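Acyl-CoA dehydrogenase (Bacillus anthracis, PDB 3OWA) probably catalyses the FAD-dependent alpha,beta-dehydrogenation of acyl-CoA thioesters, the flavin lying where two subunits meet. Local coordinates at residues Ala280-Glu285 / Glu391-Arg396; Gln289-Arg294 / Gln299-Phe304; Tyr357-Ser362 / Pro419-Arg424. All coordinates share one frame; numbering follows the deposited sequence.

Contact 1: Ala280-Glu285 / Glu391-Arg396; sequences AKRAVE and EYEIER
A three-residue salt-bridge network, Arg282 with Glu393 and Glu285, ties the long helix 257-293 to the start of helix 393-401. The bidentate pair crosses the contact: Arg282 presents the side of its guanidinium that carries NE and NH1, and each nitrogen takes a different oxygen of Glu393. NE donates to OE2 of Glu393 at 3.0 Å, almost straight with an angle of 172° at the hydrogen, while the shorter bond, NH1 of Arg282 to Glu393 OE1, measures 2.7 Å and is more bent. OE1 uses its syn lone pair; OE2 is also approached on the syn side, but from well out of the carboxylate plane. This agrees with the 39° between the two flat groups, which are twisted against each other and not coplanar. Two bonds to two separate oxygens limit rotation of both groups. Glu393 reaches across with an extended chain, whereas Arg282 bends at chi2, and its NH2 also makes a weak bond along its own helix to Glu285 OE2 at 3.0 Å, part of a salt bridge. Both helices belong to the all-helical C-terminal domain of the acyl-CoA dehydrogenase fold, and Glu393 is in the first turn of its helix, directly after the N-cap residue Tyr392. Arg107 brings a like charge close to Arg282, so the two carboxylates probably offset a local excess of positive charge. Beside this polar grip lies a small apolar patch, where CD1 of Ile394 meets CB of Ala283 at 4.1 Å. Although the CB of Ile394 does not aim at the opposite helix, CG1 lies anti to the backbone N (chi1 -164°) and carries CD1 inward. Val380 and His383 of helix 358-383 pack against the same isoleucine.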
# COMPACT_ATOMS: atom_id res chain seq x y z
N ALA A 280 -7.85 -11.78 -3.68
CA ALA A 280 -7.78 -10.80 -4.74
C ALA A 280 -8.99 -10.94 -5.65
O ALA A 280 -9.54 -9.94 -6.08
CB ALA A 280 -6.44 -10.92 -5.56
N LYS A 281 -9.43 -12.17 -5.90
CA LYS A 281 -10.63 -12.38 -6.71
C LYS A 281 -11.86 -11.82 -6.02
O LYS A 281 -12.72 -11.24 -6.68
CB LYS A 281 -10.88 -13.86 -6.95
CG LYS A 281 -9.93 -14.55 -7.89
CD LYS A 281 -10.45 -15.97 -8.09
CE LYS A 281 -9.47 -16.87 -8.81
NZ LYS A 281 -10.08 -18.24 -8.93
N ARG A 282 -11.94 -11.97 -4.71
CA ARG A 282 -13.08 -11.44 -3.98
C ARG A 282 -13.08 -9.89 -4.01
O ARG A 282 -14.14 -9.25 -4.13
CB ARG A 282 -13.06 -11.95 -2.53
CG ARG A 282 -14.20 -11.43 -1.68
CD ARG A 282 -15.58 -11.86 -2.27
NE ARG A 282 -16.62 -11.32 -1.41
CZ ARG A 282 -17.92 -11.35 -1.69
NH1 ARG A 282 -18.79 -10.82 -0.84
NH2 ARG A 282 -18.34 -11.90 -2.84
N ALA A 283 -11.90 -9.29 -3.87
CA ALA A 283 -11.79 -7.84 -3.94
C ALA A 283 -12.24 -7.33 -5.32
O ALA A 283 -12.89 -6.30 -5.41
CB ALA A 283 -10.32 -7.39 -3.66
N VAL A 284 -11.84 -8.03 -6.39
CA VAL A 284 -12.29 -7.63 -7.72
C VAL A 284 -13.82 -7.64 -7.76
O VAL A 284 -14.45 -6.68 -8.20
CB VAL A 284 -11.69 -8.51 -8.82
CG1 VAL A 284 -12.43 -8.25 -10.19
CG2 VAL A 284 -10.17 -8.22 -9.00
N GLU A 285 -14.40 -8.73 -7.27
CA GLU A 285 -15.83 -8.94 -7.30
C GLU A 285 -16.63 -7.87 -6.56
O GLU A 285 -17.55 -7.27 -7.11
CB GLU A 285 -16.16 -10.32 -6.74
CG GLU A 285 -17.65 -10.61 -6.70
CD GLU A 285 -18.00 -12.04 -6.22
OE1 GLU A 285 -19.13 -12.48 -6.56
OE2 GLU A 285 -17.18 -12.69 -5.49
N GLU A 391 -18.17 -1.23 8.58
CA GLU A 391 -19.36 -1.87 8.02
C GLU A 391 -19.10 -2.51 6.63
O GLU A 391 -19.92 -3.31 6.13
CB GLU A 391 -20.45 -0.80 7.91
CG GLU A 391 -21.89 -1.32 7.97
CD GLU A 391 -22.91 -0.28 7.52
OE1 GLU A 391 -23.97 -0.67 6.97
OE2 GLU A 391 -22.65 0.93 7.70
N TYR A 392 -17.99 -2.16 5.97
CA TYR A 392 -17.77 -2.68 4.61
C TYR A 392 -16.72 -3.78 4.58
O TYR A 392 -15.71 -3.67 5.23
CB TYR A 392 -17.46 -1.54 3.61
CG TYR A 392 -18.70 -0.72 3.33
CD1 TYR A 392 -19.44 -0.91 2.15
CD2 TYR A 392 -19.17 0.22 4.27
CE1 TYR A 392 -20.59 -0.18 1.90
CE2 TYR A 392 -20.37 0.94 4.05
CZ TYR A 392 -21.05 0.72 2.85
OH TYR A 392 -22.20 1.43 2.62
N GLU A 393 -16.99 -4.83 3.80
CA GLU A 393 -16.13 -5.99 3.67
C GLU A 393 -14.72 -5.57 3.20
O GLU A 393 -13.70 -6.11 3.66
CB GLU A 393 -16.78 -6.95 2.63
CG GLU A 393 -15.95 -8.23 2.40
CD GLU A 393 -16.60 -9.26 1.49
OE1 GLU A 393 -17.75 -9.09 0.98
OE2 GLU A 393 -15.94 -10.30 1.29
N ILE A 394 -14.62 -4.61 2.30
CA ILE A 394 -13.27 -4.25 1.78
C ILE A 394 -12.40 -3.64 2.86
O ILE A 394 -11.17 -3.70 2.80
CB ILE A 394 -13.37 -3.29 0.52
CG1 ILE A 394 -12.04 -3.25 -0.23
CG2 ILE A 394 -13.87 -1.87 0.91
CD1 ILE A 394 -11.74 -4.50 -1.14
N GLU A 395 -13.02 -3.03 3.86
CA GLU A 395 -12.27 -2.41 4.93
C GLU A 395 -11.52 -3.48 5.78
O GLU A 395 -10.35 -3.32 6.17
CB GLU A 395 -13.24 -1.62 5.80
CG GLU A 395 -12.64 -0.83 7.01
CD GLU A 395 -12.35 -1.67 8.29
OE1 GLU A 395 -11.57 -1.18 9.12
OE2 GLU A 395 -12.91 -2.78 8.53
N ARG A 396 -12.21 -4.57 6.06
CA ARG A 396 -11.57 -5.72 6.77
C ARG A 396 -10.50 -6.40 5.94
O ARG A 396 -9.45 -6.74 6.45
CB ARG A 396 -12.65 -6.78 7.09
CG ARG A 396 -12.15 -7.75 8.18
CD ARG A 396 -12.94 -9.07 7.99
NE ARG A 396 -12.42 -9.76 6.80
CZ ARG A 396 -13.15 -10.25 5.81
NH1 ARG A 396 -12.53 -10.86 4.79
NH2 ARG A 396 -14.47 -10.18 5.82

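Contact 2: Gln289-Arg294 / Gln299-Phe304; sequences QYANQR and QPIARF. With FAD (flavin-adenine dinucleotide), chain J.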
# COMPACT_ATOMS: atom_id res chain seq x y z
N GLN A 289 -19.01 -4.97 -8.23
CA GLN A 289 -20.42 -4.81 -7.82
C GLN A 289 -20.65 -3.39 -7.28
O GLN A 289 -21.65 -2.78 -7.61
CB GLN A 289 -20.84 -5.83 -6.76
CG GLN A 289 -20.64 -7.27 -7.12
CD GLN A 289 -20.97 -8.23 -5.96
OE1 GLN A 289 -20.66 -7.97 -4.78
NE2 GLN A 289 -21.59 -9.34 -6.30
N TYR A 290 -19.73 -2.88 -6.46
CA TYR A 290 -19.87 -1.53 -5.92
C TYR A 290 -19.87 -0.46 -7.01
O TYR A 290 -20.72 0.42 -6.99
CB TYR A 290 -18.78 -1.21 -4.87
CG TYR A 290 -19.10 0.07 -4.17
CD1 TYR A 290 -18.45 1.26 -4.51
CD2 TYR A 290 -20.10 0.11 -3.18
CE1 TYR A 290 -18.77 2.45 -3.90
CE2 TYR A 290 -20.42 1.30 -2.53
CZ TYR A 290 -19.75 2.47 -2.90
OH TYR A 290 -20.08 3.66 -2.29
N ALA A 291 -18.94 -0.57 -7.96
CA ALA A 291 -18.84 0.38 -9.08
C ALA A 291 -20.12 0.46 -9.93
O ALA A 291 -20.51 1.55 -10.34
CB ALA A 291 -17.63 0.07 -9.98
N ASN A 292 -20.77 -0.68 -10.16
CA ASN A 292 -22.06 -0.70 -10.87
C ASN A 292 -23.22 -0.05 -10.09
O ASN A 292 -24.17 0.41 -10.70
CB ASN A 292 -22.48 -2.13 -11.25
CG ASN A 292 -21.73 -2.67 -12.47
OD1 ASN A 292 -21.55 -3.88 -12.60
ND2 ASN A 292 -21.30 -1.79 -13.36
N GLN A 293 -23.16 -0.03 -8.76
CA GLN A 293 -24.31 0.50 -8.00
C GLN A 293 -24.12 1.95 -7.55
O GLN A 293 -25.09 2.70 -7.49
CB GLN A 293 -24.67 -0.38 -6.80
CG GLN A 293 -25.15 -1.81 -7.16
CD GLN A 293 -26.41 -1.85 -8.01
OE1 GLN A 293 -26.42 -2.40 -9.12
NE2 GLN A 293 -27.50 -1.27 -7.50
N ARG A 294 -22.88 2.33 -7.23
CA ARG A 294 -22.62 3.68 -6.74
C ARG A 294 -22.71 4.69 -7.88
O ARG A 294 -21.98 4.59 -8.85
CB ARG A 294 -21.23 3.74 -6.09
CG ARG A 294 -20.78 5.13 -5.66
CD ARG A 294 -21.81 5.83 -4.81
NE ARG A 294 -21.20 6.94 -4.06
CZ ARG A 294 -21.83 7.67 -3.15
NH1 ARG A 294 -21.17 8.63 -2.47
NH2 ARG A 294 -23.12 7.43 -2.89
N GLN A 299 -24.28 9.07 -12.92
CA GLN A 299 -24.04 7.78 -13.56
C GLN A 299 -23.29 6.83 -12.61
O GLN A 299 -22.63 7.29 -11.67
CB GLN A 299 -23.25 7.95 -14.85
CG GLN A 299 -21.95 8.75 -14.71
CD GLN A 299 -21.66 9.58 -15.96
OE1 GLN A 299 -21.74 9.07 -17.09
NE2 GLN A 299 -21.33 10.88 -15.77
N PRO A 300 -23.38 5.52 -12.88
CA PRO A 300 -22.57 4.56 -12.12
C PRO A 300 -21.09 4.90 -12.29
O PRO A 300 -20.65 5.24 -13.39
CB PRO A 300 -22.92 3.22 -12.78
CG PRO A 300 -24.34 3.44 -13.38
CD PRO A 300 -24.31 4.86 -13.83
N ILE A 301 -20.33 4.85 -11.19
CA ILE A 301 -18.92 5.24 -11.28
C ILE A 301 -18.22 4.22 -12.14
O ILE A 301 -17.09 4.44 -12.60
CB ILE A 301 -18.22 5.34 -9.88
CG1 ILE A 301 -18.26 3.99 -9.14
CG2 ILE A 301 -18.91 6.44 -9.05
CD1 ILE A 301 -17.51 4.02 -7.77
N ALA A 302 -18.91 3.11 -12.37
CA ALA A 302 -18.45 2.12 -13.34
C ALA A 302 -18.22 2.76 -14.76
O ALA A 302 -17.42 2.23 -15.55
CB ALA A 302 -19.47 0.96 -13.45
N ARG A 303 -18.90 3.86 -15.05
CA ARG A 303 -18.78 4.52 -16.38
C ARG A 303 -17.50 5.36 -16.48
O ARG A 303 -17.14 5.80 -17.55
CB ARG A 303 -20.00 5.39 -16.68
CG ARG A 303 -21.32 4.62 -16.77
CD ARG A 303 -21.52 3.86 -18.11
NE ARG A 303 -20.67 2.67 -18.20
CZ ARG A 303 -20.89 1.51 -17.59
NH1 ARG A 303 -21.96 1.35 -16.82
NH2 ARG A 303 -20.03 0.50 -17.73
N PHE A 304 -16.83 5.58 -15.35
CA PHE A 304 -15.61 6.39 -15.37
C PHE A 304 -14.35 5.59 -15.75
O PHE A 304 -14.06 4.57 -15.13
CB PHE A 304 -15.41 7.22 -14.11
CG PHE A 304 -16.61 8.03 -13.70
CD1 PHE A 304 -17.01 8.08 -12.37
CD2 PHE A 304 -17.35 8.77 -14.64
CE1 PHE A 304 -18.12 8.83 -11.97
CE2 PHE A 304 -18.46 9.52 -14.25
CZ PHE A 304 -18.85 9.54 -12.91
PA FAD J . -17.31 8.74 -4.07
O1A FAD J . -18.50 7.82 -4.27
O2A FAD J . -17.60 10.17 -4.38
O5B FAD J . -16.12 8.15 -4.94
C5B FAD J . -15.99 6.77 -5.13
C4B FAD J . -14.85 6.50 -6.09
O4B FAD J . -15.20 7.00 -7.38
C3B FAD J . -13.56 7.20 -5.66
O3B FAD J . -12.48 6.40 -6.07
C2B FAD J . -13.56 8.44 -6.54
O2B FAD J . -12.27 8.93 -6.78
C1B FAD J . -14.21 7.91 -7.82
N9A FAD J . -14.84 8.98 -8.63
C8A FAD J . -15.91 9.79 -8.29
N7A FAD J . -16.18 10.63 -9.32
C5A FAD J . -15.30 10.36 -10.31
C6A FAD J . -15.09 10.90 -11.58
N6A FAD J . -15.76 12.00 -11.98
N1A FAD J . -14.09 10.38 -12.37
C2A FAD J . -13.28 9.36 -11.92
N3A FAD J . -13.50 8.82 -10.66
C4A FAD J . -14.46 9.32 -9.88
N1 FAD J . -17.05 15.61 4.51
C2 FAD J . -17.36 16.85 4.99
O2 FAD J . -17.93 17.64 4.24
N3 FAD J . -17.04 17.21 6.30
C4 FAD J . -16.41 16.33 7.14
O4 FAD J . -16.14 16.68 8.30
C4X FAD J . -16.08 15.07 6.66
N5 FAD J . -15.43 14.16 7.47
C5X FAD J . -15.16 12.89 7.01
C6 FAD J . -14.59 11.95 7.87
C7 FAD J . -14.33 10.67 7.39
C7M FAD J . -13.68 9.64 8.29
C8 FAD J . -14.68 10.34 6.07
C8M FAD J . -14.43 8.99 5.49
C9 FAD J . -15.24 11.28 5.22
C9A FAD J . -15.51 12.55 5.69
N10 FAD J . -16.08 13.49 4.84
C10 FAD J . -16.41 14.72 5.34
C1' FAD J . -16.46 13.15 3.42
C2' FAD J . -15.22 12.67 2.63
O2' FAD J . -14.15 13.63 2.46
C3' FAD J . -15.69 11.97 1.35
O3' FAD J . -15.55 10.57 1.51
C4' FAD J . -14.90 12.43 0.16
O4' FAD J . -15.06 13.83 0.07
C5' FAD J . -15.42 11.31 -1.14
O5' FAD J . -16.73 10.94 -1.28
P FAD J . -17.33 9.43 -1.31
O1P FAD J . -16.68 8.75 -0.12
O2P FAD J . -18.80 9.32 -1.26
O3P FAD J . -16.73 8.69 -2.57
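Pro300 leads into the contact, its ring lying against the last turn of helix 257-293: CB is 3.7 Å from Asn292 O, and CA makes a CA-H...O contact with Arg294 O. Next comes Ile301, whose backbone N donates to that same carbonyl, Arg294 O, at 2.9 Å, nearly along the C=O axis (170°). A C-H of Pro300 and the N-H of Ile301 thus converge on the carbonyl of Arg294, the first residue after the helix. The chain reverses through the short antiparallel hairpin 295-296/299-300, which folds residues 301-303, a 3-10 turn, back on the helix end. Here the acyl-CoA dehydrogenase C-terminal domain forms part of the FAD pocket. With its CG1 between backbone N and carbonyl carbon (chi1 60°), Ile301 lays that atom against the helix, 4.1 Å from Ala291 CB; its CD1 rests 4.0 Å from Arg294 CG and also reaches the ribose, 3.8 Å from FAD O4B. Arg294, bent at chi2, carries its guanidinium past this isoleucine to the pyrophosphate. NE gives FAD O1A a straight bond of 2.8 Å (167°), and NH1 adds weak bonds to O1A and O2P, so one guanidinium edge spans both phosphates; its NH2 is held by Pro156 O of the second subunit. Ala302 turns its methyl to the helix, with CB 4.0 Å from Ala291 CB, while Leu590 of helix 578-592 touches both alanines. Finally Phe304, the N-cap residue of helix 305-336, lays one ring face on the adenine, its CD1 3.5 Å from FAD C6A.

Contact 3: Tyr357-Ser362 / Pro419-Arg424; sequences YAIECS and PGTFLR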
# COMPACT_ATOMS: atom_id res chain seq x y z
N TYR A 357 10.54 -27.39 -5.71
CA TYR A 357 10.04 -26.13 -6.23
C TYR A 357 10.06 -24.99 -5.22
O TYR A 357 9.18 -24.12 -5.25
CB TYR A 357 8.65 -26.34 -6.81
CG TYR A 357 8.67 -27.46 -7.83
CD1 TYR A 357 8.09 -28.68 -7.55
CD2 TYR A 357 9.32 -27.29 -9.05
CE1 TYR A 357 8.14 -29.72 -8.46
CE2 TYR A 357 9.36 -28.30 -9.97
CZ TYR A 357 8.78 -29.52 -9.67
OH TYR A 357 8.82 -30.53 -10.60
N ALA A 358 11.06 -24.97 -4.34
CA ALA A 358 11.20 -23.90 -3.34
C ALA A 358 11.22 -22.52 -3.98
O ALA A 358 10.67 -21.59 -3.42
CB ALA A 358 12.42 -24.10 -2.43
N ILE A 359 11.85 -22.40 -5.16
CA ILE A 359 11.92 -21.10 -5.84
C ILE A 359 10.53 -20.60 -6.22
O ILE A 359 10.15 -19.49 -5.88
CB ILE A 359 12.85 -21.10 -7.05
CG1 ILE A 359 14.31 -21.21 -6.60
CG2 ILE A 359 12.65 -19.82 -7.86
CD1 ILE A 359 15.30 -21.57 -7.74
N GLU A 360 9.80 -21.41 -6.96
CA GLU A 360 8.44 -21.12 -7.35
C GLU A 360 7.54 -20.80 -6.13
O GLU A 360 6.71 -19.90 -6.20
CB GLU A 360 7.88 -22.29 -8.18
CG GLU A 360 8.60 -22.48 -9.53
CD GLU A 360 9.87 -23.38 -9.48
OE1 GLU A 360 10.30 -23.81 -10.56
OE2 GLU A 360 10.44 -23.64 -8.37
N CYS A 361 7.71 -21.52 -5.02
CA CYS A 361 6.91 -21.25 -3.79
C CYS A 361 7.16 -19.86 -3.24
O CYS A 361 6.20 -19.14 -2.87
CB CYS A 361 7.23 -22.29 -2.68
SG CYS A 361 6.63 -23.98 -3.07
N SER A 362 8.42 -19.46 -3.16
CA SER A 362 8.79 -18.13 -2.67
C SER A 362 8.28 -17.04 -3.60
O SER A 362 7.74 -16.03 -3.15
CB SER A 362 10.31 -18.01 -2.50
OG SER A 362 10.69 -18.40 -1.19
N PRO A 419 17.96 -15.59 -5.58
CA PRO A 419 19.17 -15.75 -6.41
C PRO A 419 20.13 -16.82 -5.91
O PRO A 419 20.68 -17.55 -6.73
CB PRO A 419 19.84 -14.38 -6.32
CG PRO A 419 18.71 -13.43 -5.97
CD PRO A 419 17.83 -14.22 -5.06
N GLY A 420 20.32 -16.93 -4.60
CA GLY A 420 21.23 -17.93 -4.01
C GLY A 420 20.77 -19.36 -4.23
O GLY A 420 21.59 -20.24 -4.48
N THR A 421 19.46 -19.58 -4.15
CA THR A 421 18.86 -20.86 -4.52
C THR A 421 19.17 -21.25 -5.97
O THR A 421 19.53 -22.41 -6.23
CB THR A 421 17.36 -20.83 -4.26
OG1 THR A 421 17.16 -20.47 -2.90
CG2 THR A 421 16.75 -22.19 -4.47
N PHE A 422 19.06 -20.31 -6.90
CA PHE A 422 19.49 -20.56 -8.29
C PHE A 422 20.96 -20.96 -8.36
O PHE A 422 21.30 -21.95 -9.01
CB PHE A 422 19.21 -19.36 -9.21
CG PHE A 422 17.84 -19.36 -9.79
CD1 PHE A 422 17.48 -20.31 -10.74
CD2 PHE A 422 16.90 -18.41 -9.39
CE1 PHE A 422 16.20 -20.34 -11.29
CE2 PHE A 422 15.61 -18.42 -9.93
CZ PHE A 422 15.25 -19.39 -10.89
N LEU A 423 21.82 -20.21 -7.67
CA LEU A 423 23.26 -20.46 -7.71
C LEU A 423 23.65 -21.81 -7.05
O LEU A 423 24.57 -22.49 -7.51
CB LEU A 423 24.02 -19.29 -7.07
CG LEU A 423 24.36 -18.02 -7.89
CD1 LEU A 423 23.54 -17.81 -9.18
CD2 LEU A 423 24.25 -16.78 -7.00
N ARG A 424 22.93 -22.18 -5.99
CA ARG A 424 23.15 -23.45 -5.31
C ARG A 424 22.75 -24.61 -6.20
O ARG A 424 23.38 -25.67 -6.17
CB ARG A 424 22.40 -23.51 -3.98
CG ARG A 424 23.09 -24.34 -2.91
CD ARG A 424 22.39 -24.21 -1.57
NE ARG A 424 23.34 -24.24 -0.45
CZ ARG A 424 23.01 -24.04 0.84
NH1 ARG A 424 23.95 -24.10 1.77
NH2 ARG A 424 21.75 -23.79 1.19
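Ile359 packs against Thr421 and Phe422 of the neighbouring helix in this helix-helix contact, where helix 358-383 meets helix 411-427 within the helical C-terminal part of the acyl-CoA dehydrogenase fold. The tight part is Ile359 against the Thr421 methyl and the Phe422 face. Its CG1-CD1 branch touches both residues. With CG1 anti to the carbonyl carbon (chi1 -70°), the Ile359 side chain slides past that of Thr421 in the opposite direction, and Ile359 CG1 lies 3.4 Å from Thr421 CG2, tighter than ordinary van der Waals contact. The second branch adds to the ring contact, CG2 of Ile359 being 3.9 Å from Phe422 CE2. Phe422 is buried, with Phe17, Leu18 and Leu431 from loops and Val500 of helix 490-520 packed around it. The partly exposed side is that of Thr421, whose hydroxyl turns back to its own helix, OG1 bonding to Ile417 O. Apolar carbons alone carry the touch between the segments. Ile359 CD1 makes a CH-pi contact over the Phe422 face, 3.6 Å from the ring centroid and 2° off the ring normal.

Overall arrangement
Contacts 1 and 2 both use helix 257-293, at successive places along it, with centres about 16 Å apart; contact 3 lies on the opposite side of the chain's centre, about 32 Å from contact 1 and 43 Å from contact 2, centre to centre. Chemistry follows place. Contacts 1 and 2 are partly buried, contact 3 is buried. Contact 3 is purely apolar across its segments, whereas contact 1 joins a charged network to a small hydrophobic patch. Contact 2, farthest from the chain's centre, combines backbone bonds with cofactor phosphate and adenine recognition near the second subunit. Helix 358-383 supplies contact 3 directly and packs against Ile394 in contact 1.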